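Local structure of mannosephosphate isomerase, putative (Archaeoglobus fulgidus, 1ZX5) at residues 97-102 and 174-179; 257-262 and 291-296. The protein probably catalyses the zinc-dependent interconversion of D-mannose 6-phosphate and D-fructose 6-phosphate. All blocks are in the same frame, centred on the assembly; numbering follows the deposited sequence.

Overall arrangement
Interaction 1 (97-102 with 174-179) and interaction 2 (257-262 with 291-296) lie on opposite sides of the chain's centre, their centres 30 Å apart and their nearest atoms about 16 Å apart. They follow one another along the chain. Interaction 1 falls at the bound sugar and at a cluster of three histidines; interaction 2 lies within the C-terminal cupin domain, away from that pocket. Strand 291-298 nevertheless leans on the six-stranded antiparallel sheet, since Val-294 and Ile-296 touch its strand 181-188, which follows closely on 176-179. One contact pairs backbones edge to edge, whereas the other brings two sheets face to face.

Interaction 1 (97-102 and 174-179); sequences QVHVHP and IPHAGE. With LFR (beta-L-fructofuranose), chain B; GOL (glycerol), chain K.
Gln-97 meets Ala-177 through its backbone, with Gln-97 O 4.1 Å from Ala-177 CB. Its side chain turns the other way, CG anti to the backbone N (chi1 177°), and its OE1 works twice. It accepts the N-H of Val-98 on a lone pair. The second bond comes from beta-L-fructofuranose, whose hydroxyl O1 lies 2.7 Å from Gln-97 OE1. Asp-150, Lys-154 and the carbonyl of Thr-96 hold the same sugar. Val-98 follows, lying side by side with Pro-175 (CG1 to CB 3.8 Å), while its CA-H points at His-176 O. His-99 then makes the antiparallel bridge: its N gives a bond to His-176 O, and its O takes one of 2.9 Å from His-176 N. Two loop carbonyls fix the rotation of the paired rings, His-99 ND1 binding Gln-97 O at 2.7 Å, almost in the ring plane, and His-176 ND1 binding Ile-174 O at 3.2 Å. The planes of the two rings are inclined at 59°, and His-99 also stacks on Phe-195. At Val-100, CG2 rests against Ile-174 N. His-101 has its backbone N linked through a water to Ile-174 O; its ND1 bonds to Leu-192 O, and its NE2 approaches His-176 CE1 to 3.3 Å. The NE2 atoms of all three histidines gather round O3 of a glycerol, probably from the crystallisation liquor, His-176 NE2 being hydrogen-bonded to it at 2.9 Å while the bonds of the other two are weak. Three imidazoles converging on one oxygen, well apart from the sugar, in an enzyme expected to use zinc, are consistent with the metal-site region of a type 1 phosphomannose isomerase catalytic cupin.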
loop_
_atom_site.group_PDB
_atom_site.type_symbol
_atom_site.label_atom_id
_atom_site.label_comp_id
_atom_site.label_asym_id
_atom_site.label_seq_id
_atom_site.Cartn_x
_atom_site.Cartn_y
_atom_site.Cartn_z
ATOM N N GLN A 97 -11.384 11.434 6.100
ATOM C CA GLN A 97 -11.598 12.695 5.410
ATOM C C GLN A 97 -10.959 12.623 4.020
ATOM O O GLN A 97 -9.991 11.874 3.803
ATOM C CB GLN A 97 -11.052 13.875 6.236
ATOM C CG GLN A 97 -11.138 15.285 5.578
ATOM C CD GLN A 97 -12.568 15.772 5.257
ATOM O OE1 GLN A 97 -13.132 15.454 4.205
ATOM N NE2 GLN A 97 -13.129 16.578 6.151
ATOM N N VAL A 98 -11.524 13.378 3.079
ATOM C CA VAL A 98 -10.962 13.472 1.740
ATOM C C VAL A 98 -9.558 14.081 1.811
ATOM O O VAL A 98 -9.314 15.050 2.526
ATOM C CB VAL A 98 -11.869 14.291 0.781
ATOM C CG1 VAL A 98 -11.216 14.439 -0.588
ATOM C CG2 VAL A 98 -13.251 13.618 0.635
ATOM N N HIS A 99 -8.635 13.468 1.086
ATOM C CA HIS A 99 -7.268 13.944 1.022
ATOM C C HIS A 99 -6.722 13.715 -0.383
ATOM O O HIS A 99 -7.394 13.121 -1.227
ATOM C CB HIS A 99 -6.398 13.286 2.107
ATOM C CG HIS A 99 -6.503 11.793 2.158
ATOM N ND1 HIS A 99 -7.631 11.135 2.612
ATOM C CD2 HIS A 99 -5.603 10.826 1.855
ATOM C CE1 HIS A 99 -7.434 9.831 2.553
ATOM N NE2 HIS A 99 -6.211 9.615 2.101
ATOM N N VAL A 100 -5.515 14.208 -0.625
ATOM C CA VAL A 100 -4.907 14.222 -1.933
ATOM C C VAL A 100 -3.389 14.183 -1.749
ATOM O O VAL A 100 -2.858 14.715 -0.774
ATOM C CB VAL A 100 -5.367 15.495 -2.773
ATOM C CG1 VAL A 100 -5.015 16.810 -2.070
ATOM C CG2 VAL A 100 -4.797 15.474 -4.202
ATOM N N HIS A 101 -2.703 13.538 -2.685
ATOM C CA HIS A 101 -1.251 13.423 -2.665
ATOM C C HIS A 101 -0.622 14.306 -3.739
ATOM O O HIS A 101 -1.182 14.443 -4.830
ATOM C CB HIS A 101 -0.833 11.976 -2.916
ATOM C CG HIS A 101 -1.388 11.007 -1.920
ATOM N ND1 HIS A 101 -1.218 11.156 -0.559
ATOM C CD2 HIS A 101 -2.089 9.861 -2.087
ATOM C CE1 HIS A 101 -1.808 10.156 0.070
ATOM N NE2 HIS A 101 -2.339 9.354 -0.834
ATOM N N PRO A 102 0.559 14.884 -3.441
ATOM C CA PRO A 102 1.320 15.609 -4.455
ATOM C C PRO A 102 2.110 14.663 -5.383
ATOM O O PRO A 102 2.460 13.545 -4.989
ATOM C CB PRO A 102 2.296 16.439 -3.614
ATOM C CG PRO A 102 2.559 15.575 -2.421
ATOM C CD PRO A 102 1.255 14.862 -2.134
ATOM N N ILE A 174 -5.399 13.363 -7.363
ATOM C CA ILE A 174 -6.732 12.740 -7.246
ATOM C C ILE A 174 -7.211 12.706 -5.789
ATOM O O ILE A 174 -6.574 12.077 -4.949
ATOM C CB ILE A 174 -6.768 11.295 -7.846
ATOM C CG1 ILE A 174 -6.323 11.280 -9.321
ATOM C CG2 ILE A 174 -8.156 10.660 -7.684
ATOM C CD1 ILE A 174 -7.219 12.056 -10.265
ATOM N N PRO A 175 -8.339 13.379 -5.492
ATOM C CA PRO A 175 -8.930 13.354 -4.150
ATOM C C PRO A 175 -9.543 11.976 -3.865
ATOM O O PRO A 175 -10.115 11.345 -4.774
ATOM C CB PRO A 175 -10.024 14.419 -4.227
ATOM C CG PRO A 175 -10.416 14.434 -5.682
ATOM C CD PRO A 175 -9.142 14.181 -6.436
ATOM N N HIS A 176 -9.418 11.505 -2.626
ATOM C CA HIS A 176 -9.883 10.172 -2.301
ATOM C C HIS A 176 -10.138 10.005 -0.807
ATOM O O HIS A 176 -9.701 10.823 0.003
ATOM C CB HIS A 176 -8.895 9.109 -2.828
ATOM C CG HIS A 176 -7.553 9.149 -2.161
ATOM N ND1 HIS A 176 -6.567 10.049 -2.514
ATOM C CD2 HIS A 176 -7.036 8.400 -1.160
ATOM C CE1 HIS A 176 -5.503 9.853 -1.756
ATOM N NE2 HIS A 176 -5.763 8.861 -0.925
ATOM N N ALA A 177 -10.873 8.941 -0.479
ATOM C CA ALA A 177 -11.270 8.581 0.872
ATOM C C ALA A 177 -11.842 7.158 0.824
ATOM O O ALA A 177 -12.011 6.565 -0.259
ATOM C CB ALA A 177 -12.318 9.565 1.420
ATOM N N GLY A 178 -12.140 6.618 2.002
ATOM C CA GLY A 178 -12.743 5.297 2.123
ATOM C C GLY A 178 -13.649 5.249 3.332
ATOM O O GLY A 178 -13.545 6.091 4.219
ATOM N N GLU A 179 -14.537 4.263 3.365
ATOM C CA GLU A 179 -15.468 4.089 4.473
ATOM C C GLU A 179 -15.845 2.617 4.581
ATOM O O GLU A 179 -16.287 2.017 3.603
ATOM C CB GLU A 179 -16.718 4.948 4.249
ATOM C CG GLU A 179 -17.740 4.868 5.347
ATOM C CD GLU A 179 -18.939 5.790 5.092
ATOM O OE1 GLU A 179 -19.513 5.772 3.974
ATOM O OE2 GLU A 179 -19.308 6.542 6.023
HETATM C C1 LFR B . -16.079 14.355 5.360
HETATM C C2 LFR B . -16.074 13.053 6.182
HETATM C C3 LFR B . -15.150 13.195 7.396
HETATM C C4 LFR B . -16.016 13.096 8.632
HETATM C C5 LFR B . -17.444 12.886 8.137
HETATM C C6 LFR B . -18.046 11.598 8.698
HETATM O O1 LFR B . -15.532 14.220 4.039
HETATM O O2 LFR B . -15.678 11.906 5.394
HETATM O O3 LFR B . -14.189 12.146 7.473
HETATM O O4 LFR B . -15.890 14.323 9.355
HETATM O O5 LFR B . -17.405 12.856 6.697
HETATM O O6 LFR B . -19.483 11.581 8.642
HETATM C C1 GOL K . -4.996 6.450 4.794
HETATM O O1 GOL K . -6.020 7.357 5.188
HETATM C C2 GOL K . -4.175 6.977 3.607
HETATM O O2 GOL K . -2.956 6.262 3.513
HETATM C C3 GOL K . -4.948 6.838 2.292
HETATM O O3 GOL K . -4.289 7.446 1.193
HETATM O O HOH W 1 -3.895 11.853 -4.779
#

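Interaction 2 (257-262 and 291-296); sequences GYFILR and GKIVRI. With ACY (acetic acid), chain E.
Phe-259 reaches across to Gly-291, Lys-292 and Ile-293, and apolar contact carries the interface. The ring has its CG anti to the carbonyl carbon, beside the backbone N (chi1 -64°), and is driven forward edge first: CZ comes within 3.5 Å of Lys-292 N, which lies in the ring plane, and within 3.8 Å of Gly-291 C. One face of the ring is taken by Ile-293. Its CB forms a CH-pi contact 4.1 Å from the ring centroid, approaching closest to CZ (3.7 Å), while CD1 sits over the ring centre. The two side chains cross obliquely, so the branched isoleucine lies over the ring and the main chain just before it lines the edge. Ala-254, Val-237 and Ser-288 add to the surroundings of the ring, and Leu-252 and Val-235 touch Ile-293.

This is the interior of a cupin beta-sandwich. Strand 259-262 belongs to one antiparallel sheet, strand 291-298 to the other. The axes of the segments 259-262 and 291-296 pass 9.9 Å apart at 52°, with no hydrogen bond between the two.

Backbone against backbone, the approach is closest at two glycines, Gly-257 CA and Gly-291 CA standing 4.4 Å apart. With no side chain on either, the chains can draw together here, and at Gly-291 the tip of the phenyl ring takes up the place beside CA. The positive phi of Gly-257 (98°) is also a conformation suited to glycine.

The polar contact of Lys-292 lies on the side of its strand turned from 257-262. Its NZ, salt-bridged to Asp-236, also bonds, at 3.1 Å, to O of an acetic acid molecule, probably from the crystallisation liquor.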
loop_
_atom_site.group_PDB
_atom_site.type_symbol
_atom_site.label_atom_id
_atom_site.label_comp_id
_atom_site.label_asym_id
_atom_site.label_seq_id
_atom_site.Cartn_x
_atom_site.Cartn_y
_atom_site.Cartn_z
ATOM N N GLY A 257 -5.934 -18.093 3.542
ATOM C CA GLY A 257 -5.395 -19.441 3.581
ATOM C C GLY A 257 -4.048 -19.510 4.261
ATOM O O GLY A 257 -3.496 -18.496 4.683
ATOM N N TYR A 258 -3.515 -20.722 4.346
ATOM C CA TYR A 258 -2.221 -20.984 4.952
ATOM C C TYR A 258 -1.286 -21.491 3.854
ATOM O O TYR A 258 -1.690 -22.310 3.044
ATOM C CB TYR A 258 -2.398 -22.051 6.037
ATOM C CG TYR A 258 -1.093 -22.611 6.567
ATOM C CD1 TYR A 258 -0.265 -21.832 7.375
ATOM C CD2 TYR A 258 -0.683 -23.908 6.246
ATOM C CE1 TYR A 258 0.934 -22.321 7.858
ATOM C CE2 TYR A 258 0.524 -24.414 6.736
ATOM C CZ TYR A 258 1.319 -23.611 7.548
ATOM O OH TYR A 258 2.515 -24.083 8.043
ATOM N N PHE A 259 -0.048 -21.009 3.838
ATOM C CA PHE A 259 0.914 -21.307 2.754
ATOM C C PHE A 259 2.206 -21.909 3.263
ATOM O O PHE A 259 2.777 -21.402 4.212
ATOM C CB PHE A 259 1.264 -20.022 1.969
ATOM C CG PHE A 259 0.094 -19.432 1.253
ATOM C CD1 PHE A 259 -0.202 -19.815 -0.059
ATOM C CD2 PHE A 259 -0.743 -18.527 1.903
ATOM C CE1 PHE A 259 -1.303 -19.301 -0.716
ATOM C CE2 PHE A 259 -1.853 -18.009 1.244
ATOM C CZ PHE A 259 -2.132 -18.401 -0.064
ATOM N N ILE A 260 2.673 -22.965 2.606
ATOM C CA ILE A 260 4.050 -23.445 2.782
ATOM C C ILE A 260 4.876 -22.893 1.616
ATOM O O ILE A 260 4.458 -22.973 0.464
ATOM C CB ILE A 260 4.114 -24.999 2.884
ATOM C CG1 ILE A 260 3.330 -25.458 4.131
ATOM C CG2 ILE A 260 5.575 -25.501 2.918
ATOM C CD1 ILE A 260 3.028 -26.937 4.166
ATOM N N LEU A 261 6.015 -22.284 1.938
ATOM C CA LEU A 261 6.859 -21.618 0.954
ATOM C C LEU A 261 8.132 -22.432 0.804
ATOM O O LEU A 261 8.743 -22.822 1.803
ATOM C CB LEU A 261 7.191 -20.174 1.395
ATOM C CG LEU A 261 6.072 -19.217 1.872
ATOM C CD1 LEU A 261 6.617 -17.847 2.329
ATOM C CD2 LEU A 261 5.002 -19.031 0.807
ATOM N N ARG A 262 8.525 -22.714 -0.431
ATOM C CA ARG A 262 9.743 -23.500 -0.678
ATOM C C ARG A 262 10.607 -22.785 -1.707
ATOM O O ARG A 262 10.220 -22.649 -2.869
ATOM C CB ARG A 262 9.413 -24.928 -1.147
ATOM C CG ARG A 262 8.588 -25.742 -0.152
ATOM C CD ARG A 262 8.297 -27.156 -0.673
ATOM N NE ARG A 262 7.644 -27.990 0.340
ATOM C CZ ARG A 262 6.321 -28.078 0.566
ATOM N NH1 ARG A 262 5.421 -27.364 -0.142
ATOM N NH2 ARG A 262 5.893 -28.900 1.524
ATOM N N GLY A 291 -5.974 -20.986 -1.411
ATOM C CA GLY A 291 -5.624 -19.710 -0.826
ATOM C C GLY A 291 -5.432 -18.627 -1.863
ATOM O O GLY A 291 -5.441 -18.892 -3.076
ATOM N N LYS A 292 -5.274 -17.404 -1.377
ATOM C CA LYS A 292 -4.999 -16.247 -2.222
ATOM C C LYS A 292 -3.825 -15.514 -1.641
ATOM O O LYS A 292 -3.841 -15.123 -0.471
ATOM C CB LYS A 292 -6.218 -15.318 -2.331
ATOM C CG LYS A 292 -7.414 -16.018 -2.960
ATOM C CD LYS A 292 -8.538 -15.067 -3.235
ATOM C CE LYS A 292 -9.832 -15.832 -3.472
ATOM N NZ LYS A 292 -9.826 -16.471 -4.805
ATOM N N ILE A 293 -2.786 -15.367 -2.450
ATOM C CA ILE A 293 -1.575 -14.705 -2.003
ATOM C C ILE A 293 -1.349 -13.518 -2.948
ATOM O O ILE A 293 -1.512 -13.641 -4.157
ATOM C CB ILE A 293 -0.370 -15.721 -1.928
ATOM C CG1 ILE A 293 0.837 -15.118 -1.181
ATOM C CG2 ILE A 293 0.007 -16.285 -3.327
ATOM C CD1 ILE A 293 1.862 -16.171 -0.730
ATOM N N VAL A 294 -1.016 -12.365 -2.381
ATOM C CA VAL A 294 -0.781 -11.175 -3.166
ATOM C C VAL A 294 0.712 -11.053 -3.418
ATOM O O VAL A 294 1.512 -11.077 -2.472
ATOM C CB VAL A 294 -1.298 -9.895 -2.437
ATOM C CG1 VAL A 294 -1.135 -8.652 -3.340
ATOM C CG2 VAL A 294 -2.768 -10.078 -1.989
ATOM N N ARG A 295 1.094 -10.924 -4.684
ATOM C CA ARG A 295 2.483 -10.667 -5.031
ATOM C C ARG A 295 2.657 -9.184 -5.378
ATOM O O ARG A 295 2.019 -8.679 -6.295
ATOM C CB ARG A 295 2.918 -11.541 -6.205
ATOM C CG ARG A 295 4.408 -11.505 -6.457
ATOM C CD ARG A 295 4.822 -12.364 -7.649
ATOM N NE ARG A 295 4.373 -11.819 -8.925
ATOM C CZ ARG A 295 5.118 -11.100 -9.761
ATOM N NH1 ARG A 295 4.584 -10.671 -10.904
ATOM N NH2 ARG A 295 6.391 -10.823 -9.485
ATOM N N ILE A 296 3.528 -8.508 -4.639
ATOM C CA ILE A 296 3.837 -7.108 -4.862
ATOM C C ILE A 296 5.229 -7.072 -5.488
ATOM O O ILE A 296 6.145 -7.723 -5.012
ATOM C CB ILE A 296 3.767 -6.294 -3.518
ATOM C CG1 ILE A 296 2.392 -6.476 -2.863
ATOM C CG2 ILE A 296 4.110 -4.805 -3.738
ATOM C CD1 ILE A 296 2.337 -6.128 -1.354
HETATM C C ACY E . -9.223 -13.217 -7.047
HETATM O O ACY E . -10.070 -13.706 -6.269
HETATM O OXT ACY E . -8.200 -13.822 -7.441
HETATM C CH3 ACY E . -9.463 -11.833 -7.546
#